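Local coordinates for protein cellulase (Uncultured bacterium, PDB 6XSO) that probably hydrolyses internal beta-1,4 linkages in cellulose and related plant polysaccharides, as a broad-specificity family 5 endoglucanase, at residues M89-V103 and K149-F161. Residues are numbered along the deposited sequence; the frame is centred on the assembly and turned at random.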
loop_
_atom_site.group_PDB
_atom_site.type_symbol
_atom_site.label_atom_id
_atom_site.label_comp_id
_atom_site.label_asym_id
_atom_site.label_seq_id
_atom_site.Cartn_x
_atom_site.Cartn_y
_atom_site.Cartn_z
ATOM N N MET A 89 17.110 -8.774 -6.809
ATOM C CA MET A 89 17.708 -9.547 -5.733
ATOM C C MET A 89 18.540 -10.671 -6.329
ATOM O O MET A 89 18.129 -11.308 -7.303
ATOM C CB MET A 89 16.615 -10.174 -4.864
ATOM C CG MET A 89 15.813 -9.167 -4.063
ATOM S SD MET A 89 14.248 -9.775 -3.403
ATOM C CE MET A 89 14.832 -10.987 -2.226
ATOM N N ASP A 90 19.707 -10.913 -5.744
ATOM C CA ASP A 90 20.572 -12.004 -6.185
ATOM C C ASP A 90 20.138 -13.305 -5.515
ATOM O O ASP A 90 19.119 -13.370 -4.823
ATOM C CB ASP A 90 22.040 -11.602 -6.008
ATOM C CG ASP A 90 22.527 -11.680 -4.562
ATOM O OD1 ASP A 90 21.754 -12.074 -3.660
ATOM O OD2 ASP A 90 23.717 -11.334 -4.341
ATOM N N ALA A 91 20.925 -14.371 -5.740
ATOM C CA ALA A 91 20.555 -15.694 -5.243
ATOM C C ALA A 91 20.444 -15.705 -3.728
ATOM O O ALA A 91 19.677 -16.492 -3.165
ATOM C CB ALA A 91 21.573 -16.736 -5.710
ATOM N N ASN A 92 21.181 -14.831 -3.053
ATOM C CA ASN A 92 21.139 -14.738 -1.603
ATOM C C ASN A 92 20.075 -13.788 -1.083
ATOM O O ASN A 92 19.896 -13.696 0.136
ATOM C CB ASN A 92 22.505 -14.278 -1.087
ATOM C CG ASN A 92 23.612 -15.237 -1.451
ATOM O OD1 ASN A 92 23.461 -16.454 -1.329
ATOM N ND2 ASN A 92 24.736 -14.697 -1.913
ATOM N N GLY A 93 19.354 -13.090 -1.957
ATOM C CA GLY A 93 18.372 -12.130 -1.516
ATOM C C GLY A 93 18.889 -10.717 -1.373
ATOM O O GLY A 93 18.138 -9.851 -0.915
ATOM N N LYS A 94 20.142 -10.463 -1.748
ATOM C CA LYS A 94 20.712 -9.123 -1.649
ATOM C C LYS A 94 20.207 -8.250 -2.795
ATOM O O LYS A 94 20.285 -8.638 -3.965
ATOM C CB LYS A 94 22.243 -9.195 -1.663
ATOM C CG LYS A 94 22.902 -7.828 -1.384
ATOM C CD LYS A 94 24.410 -7.908 -1.349
ATOM C CE LYS A 94 25.006 -7.946 -2.748
ATOM N NZ LYS A 94 26.481 -7.748 -2.708
ATOM N N VAL A 95 19.703 -7.063 -2.446
ATOM C CA VAL A 95 19.227 -6.077 -3.419
ATOM C C VAL A 95 20.445 -5.340 -3.958
ATOM O O VAL A 95 21.309 -4.908 -3.185
ATOM C CB VAL A 95 18.256 -5.088 -2.752
ATOM C CG1 VAL A 95 17.817 -3.990 -3.737
ATOM C CG2 VAL A 95 17.038 -5.826 -2.176
ATOM N N ASN A 96 20.526 -5.180 -5.276
ATOM C CA ASN A 96 21.700 -4.518 -5.829
ATOM C C ASN A 96 21.693 -3.033 -5.465
ATOM O O ASN A 96 20.643 -2.426 -5.252
ATOM C CB ASN A 96 21.808 -4.713 -7.339
ATOM C CG ASN A 96 20.654 -4.140 -8.088
ATOM O OD1 ASN A 96 20.586 -2.928 -8.336
ATOM N ND2 ASN A 96 19.735 -5.008 -8.489
ATOM N N GLU A 97 22.896 -2.452 -5.381
ATOM C CA GLU A 97 23.019 -1.082 -4.880
ATOM C C GLU A 97 22.340 -0.080 -5.806
ATOM O O GLU A 97 21.739 0.900 -5.343
ATOM C CB GLU A 97 24.495 -0.727 -4.684
ATOM C CG GLU A 97 25.146 -1.468 -3.532
ATOM C CD GLU A 97 26.615 -1.125 -3.372
ATOM O OE1 GLU A 97 27.098 -0.213 -4.082
ATOM O OE2 GLU A 97 27.284 -1.767 -2.533
ATOM N N ALA A 98 22.397 -0.317 -7.118
ATOM C CA ALA A 98 21.808 0.643 -8.054
ATOM C C ALA A 98 20.299 0.736 -7.867
ATOM O O ALA A 98 19.714 1.826 -7.969
ATOM C CB ALA A 98 22.140 0.247 -9.495
ATOM N N TRP A 99 19.646 -0.398 -7.600
ATOM C CA TRP A 99 18.201 -0.372 -7.433
ATOM C C TRP A 99 17.817 0.333 -6.139
ATOM O O TRP A 99 16.906 1.175 -6.124
ATOM C CB TRP A 99 17.615 -1.791 -7.461
ATOM C CG TRP A 99 16.109 -1.734 -7.315
ATOM C CD1 TRP A 99 15.356 -2.171 -6.260
ATOM C CD2 TRP A 99 15.192 -1.124 -8.237
ATOM N NE1 TRP A 99 14.023 -1.895 -6.482
ATOM C CE2 TRP A 99 13.895 -1.250 -7.686
ATOM C CE3 TRP A 99 15.339 -0.506 -9.483
ATOM C CZ2 TRP A 99 12.755 -0.772 -8.336
ATOM C CZ3 TRP A 99 14.200 -0.033 -10.130
ATOM C CH2 TRP A 99 12.929 -0.169 -9.552
ATOM N N MET A 100 18.524 0.034 -5.048
ATOM C CA MET A 100 18.206 0.684 -3.784
ATOM C C MET A 100 18.423 2.188 -3.891
ATOM O O MET A 100 17.641 2.971 -3.352
ATOM C CB MET A 100 19.052 0.080 -2.658
ATOM C CG MET A 100 18.533 0.472 -1.253
ATOM S SD MET A 100 16.924 -0.224 -0.774
ATOM C CE MET A 100 17.447 -1.869 -0.278
ATOM N N LYS A 101 19.490 2.598 -4.579
ATOM C CA LYS A 101 19.736 4.016 -4.822
ATOM C C LYS A 101 18.586 4.662 -5.577
ATOM O O LYS A 101 18.204 5.804 -5.283
ATOM C CB LYS A 101 21.029 4.141 -5.611
ATOM C CG LYS A 101 21.461 5.554 -5.936
ATOM C CD LYS A 101 22.887 5.570 -6.506
ATOM C CE LYS A 101 23.329 6.972 -6.905
ATOM N NZ LYS A 101 24.728 6.957 -7.435
ATOM N N ARG A 102 18.013 3.961 -6.557
ATOM C CA ARG A 102 16.914 4.554 -7.320
ATOM C C ARG A 102 15.663 4.701 -6.458
ATOM O O ARG A 102 14.986 5.734 -6.505
ATOM C CB ARG A 102 16.605 3.746 -8.582
ATOM C CG ARG A 102 15.417 4.282 -9.386
ATOM C CD ARG A 102 15.656 5.710 -9.820
ATOM N NE ARG A 102 14.466 6.269 -10.441
ATOM C CZ ARG A 102 14.226 7.570 -10.559
ATOM N NH1 ARG A 102 15.100 8.452 -10.094
ATOM N NH2 ARG A 102 13.117 7.987 -11.142
ATOM N N VAL A 103 15.319 3.658 -5.692
ATOM C CA VAL A 103 14.182 3.745 -4.783
ATOM C C VAL A 103 14.359 4.936 -3.857
ATOM O O VAL A 103 13.424 5.713 -3.626
ATOM C CB VAL A 103 14.019 2.434 -3.992
ATOM C CG1 VAL A 103 12.865 2.582 -3.005
ATOM C CG2 VAL A 103 13.782 1.248 -4.928
ATOM N N LYS A 149 14.729 -15.162 3.960
ATOM C CA LYS A 149 14.971 -14.239 2.850
ATOM C C LYS A 149 14.139 -12.970 2.997
ATOM O O LYS A 149 14.622 -11.862 2.717
ATOM C CB LYS A 149 14.623 -14.910 1.519
ATOM C CG LYS A 149 15.264 -14.252 0.310
ATOM C CD LYS A 149 16.537 -15.007 -0.096
ATOM C CE LYS A 149 16.225 -16.193 -1.003
ATOM N NZ LYS A 149 17.454 -16.769 -1.614
ATOM N N TYR A 150 12.873 -13.127 3.399
ATOM C CA TYR A 150 11.986 -11.986 3.607
ATOM C C TYR A 150 12.502 -11.069 4.707
ATOM O O TYR A 150 12.518 -9.841 4.546
ATOM C CB TYR A 150 10.582 -12.503 3.934
ATOM C CG TYR A 150 9.582 -11.432 4.255
ATOM C CD1 TYR A 150 9.258 -11.123 5.571
ATOM C CD2 TYR A 150 8.918 -10.758 3.248
ATOM C CE1 TYR A 150 8.327 -10.149 5.871
ATOM C CE2 TYR A 150 8.003 -9.777 3.550
ATOM C CZ TYR A 150 7.712 -9.490 4.857
ATOM O OH TYR A 150 6.796 -8.530 5.202
ATOM N N GLU A 151 12.930 -11.640 5.834
ATOM C CA GLU A 151 13.539 -10.834 6.889
ATOM C C GLU A 151 14.796 -10.126 6.387
ATOM O O GLU A 151 15.015 -8.953 6.707
ATOM C CB GLU A 151 13.817 -11.682 8.138
ATOM C CG GLU A 151 12.538 -12.114 8.853
ATOM C CD GLU A 151 12.756 -12.769 10.214
ATOM O OE1 GLU A 151 13.870 -12.708 10.769
ATOM O OE2 GLU A 151 11.781 -13.349 10.746
ATOM N N TYR A 152 15.631 -10.811 5.593
ATOM C CA TYR A 152 16.837 -10.165 5.069
ATOM C C TYR A 152 16.487 -9.004 4.149
ATOM O O TYR A 152 17.140 -7.946 4.190
ATOM C CB TYR A 152 17.713 -11.205 4.355
ATOM C CG TYR A 152 18.986 -10.709 3.688
ATOM C CD1 TYR A 152 19.406 -11.275 2.504
ATOM C CD2 TYR A 152 19.755 -9.696 4.243
ATOM C CE1 TYR A 152 20.561 -10.863 1.883
ATOM C CE2 TYR A 152 20.924 -9.265 3.621
ATOM C CZ TYR A 152 21.309 -9.845 2.437
ATOM O OH TYR A 152 22.494 -9.442 1.815
ATOM N N LEU A 153 15.467 -9.179 3.307
ATOM C CA LEU A 153 15.015 -8.073 2.462
ATOM C C LEU A 153 14.607 -6.866 3.297
ATOM O O LEU A 153 15.015 -5.734 3.004
ATOM C CB LEU A 153 13.877 -8.541 1.562
ATOM C CG LEU A 153 13.189 -7.492 0.696
ATOM C CD1 LEU A 153 14.194 -6.811 -0.193
ATOM C CD2 LEU A 153 12.080 -8.149 -0.122
ATOM N N TRP A 154 13.802 -7.079 4.344
ATOM C CA TRP A 154 13.376 -5.955 5.169
ATOM C C TRP A 154 14.518 -5.364 5.979
ATOM O O TRP A 154 14.546 -4.144 6.186
ATOM C CB TRP A 154 12.157 -6.304 6.022
ATOM C CG TRP A 154 10.931 -5.954 5.272
ATOM C CD1 TRP A 154 9.979 -6.804 4.795
ATOM C CD2 TRP A 154 10.546 -4.637 4.860
ATOM N NE1 TRP A 154 9.012 -6.093 4.121
ATOM C CE2 TRP A 154 9.354 -4.763 4.137
ATOM C CE3 TRP A 154 11.126 -3.365 5.010
ATOM C CZ2 TRP A 154 8.705 -3.670 3.591
ATOM C CZ3 TRP A 154 10.466 -2.272 4.477
ATOM C CH2 TRP A 154 9.277 -2.442 3.765
ATOM N N ARG A 155 15.487 -6.177 6.420
ATOM C CA ARG A 155 16.650 -5.584 7.072
ATOM C C ARG A 155 17.367 -4.636 6.117
ATOM O O ARG A 155 17.810 -3.553 6.515
ATOM C CB ARG A 155 17.605 -6.656 7.593
ATOM C CG ARG A 155 17.093 -7.376 8.837
ATOM C CD ARG A 155 18.180 -8.174 9.582
ATOM N NE ARG A 155 18.936 -9.073 8.711
ATOM C CZ ARG A 155 18.547 -10.305 8.399
ATOM N NH1 ARG A 155 17.423 -10.792 8.897
ATOM N NH2 ARG A 155 19.295 -11.054 7.595
ATOM N N GLN A 156 17.487 -5.026 4.847
ATOM C CA GLN A 156 18.192 -4.183 3.882
ATOM C C GLN A 156 17.440 -2.885 3.630
ATOM O O GLN A 156 18.044 -1.803 3.593
ATOM C CB GLN A 156 18.352 -4.925 2.556
ATOM C CG GLN A 156 19.301 -6.101 2.574
ATOM C CD GLN A 156 19.239 -6.869 1.272
ATOM O OE1 GLN A 156 19.785 -6.428 0.259
ATOM N NE2 GLN A 156 18.561 -8.024 1.289
ATOM N N ILE A 157 16.130 -2.977 3.406
ATOM C CA ILE A 157 15.346 -1.763 3.185
ATOM C C ILE A 157 15.417 -0.881 4.422
ATOM O O ILE A 157 15.620 0.333 4.332
ATOM C CB ILE A 157 13.885 -2.103 2.826
ATOM C CG1 ILE A 157 13.802 -2.922 1.533
ATOM C CG2 ILE A 157 13.078 -0.810 2.659
ATOM C CD1 ILE A 157 12.472 -3.612 1.315
ATOM N N ALA A 158 15.196 -1.476 5.597
ATOM C CA ALA A 158 15.221 -0.711 6.839
ATOM C C ALA A 158 16.560 -0.012 7.049
ATOM O O ALA A 158 16.598 1.165 7.444
ATOM C CB ALA A 158 14.877 -1.630 8.011
ATOM N N GLU A 159 17.669 -0.707 6.783
ATOM C CA GLU A 159 18.977 -0.070 6.918
ATOM C C GLU A 159 19.119 1.106 5.967
ATOM O O GLU A 159 19.657 2.155 6.342
ATOM C CB GLU A 159 20.079 -1.095 6.640
ATOM C CG GLU A 159 20.254 -2.138 7.702
ATOM C CD GLU A 159 20.843 -1.586 8.992
ATOM O OE1 GLU A 159 21.243 -0.408 8.997
ATOM O OE2 GLU A 159 20.889 -2.345 9.986
ATOM N N ALA A 160 18.673 0.947 4.719
ATOM C CA ALA A 160 18.856 2.011 3.738
ATOM C C ALA A 160 18.120 3.278 4.160
ATOM O O ALA A 160 18.623 4.395 3.970
ATOM C CB ALA A 160 18.381 1.540 2.364
ATOM N N PHE A 161 16.938 3.124 4.752
ATOM C CA PHE A 161 16.058 4.238 5.096
ATOM C C PHE A 161 16.071 4.576 6.581
ATOM O O PHE A 161 15.260 5.403 7.017
ATOM C CB PHE A 161 14.646 3.964 4.558
ATOM C CG PHE A 161 14.582 4.005 3.056
ATOM C CD1 PHE A 161 14.366 5.197 2.401
ATOM C CD2 PHE A 161 14.779 2.855 2.299
ATOM C CE1 PHE A 161 14.347 5.260 1.016
ATOM C CE2 PHE A 161 14.749 2.905 0.918
ATOM C CZ PHE A 161 14.552 4.117 0.271
HETATM O O HOH W 1 16.928 -14.483 -3.647
#
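Gln156 reaches across from helix 140-161 and clamps the loop, at Gly93 and Val95, that leads into helix 97-111. The two are neighbouring outer helices of the TIM barrel, outside strand 116-119, and their segments 97-103 and 149-161 cross at -53°. The Gln156 amide pairs with the backbone at both ends. NE2 donates to Gly93 O (2.9 Å), meeting that oxygen from above the carbonyl plane, while Val95 N lies on a lone pair of OE1 (2.8 Å) in a nearly straight bond; together they fix the rotation of the amide. Beyond CG the chain runs extended (chi2 172°), which carries the amide to the loop. NE2 also sits over the centre of one face of the Tyr152 ring and makes an additional, weak bond to Tyr152 O. With an alanine in place of Gln156, Val95 N and Gly93 O would probably lose these mates and the loop be held less firmly between them.

At the earlier part of the loop, Lys149 of the helix carries NZ to Ala91 O (2.7 Å) at the type I turn from Asp90 to Gly93; its CD rests on Gly93 CA, at 3.7 Å, where a beta carbon would clash. The Tyr152 ring turns its edge to Asn92 O.

Apolar packing closes the rest. Val95 CG2 touches Leu153 CD1 at 3.6 Å. Met100, a knob among Gln156, Ile157, Ala160 and Phe161, lays CG against Ala160 CB and folds back through chi2 and chi3, bringing CE over the backbone of Gln156 and Ile157. Phe161, which also touches Ile119 of the barrel, meets Met100 SD obliquely in a Met-aromatic contact, and its CZ lies 4.0 Å from Val103 CG1.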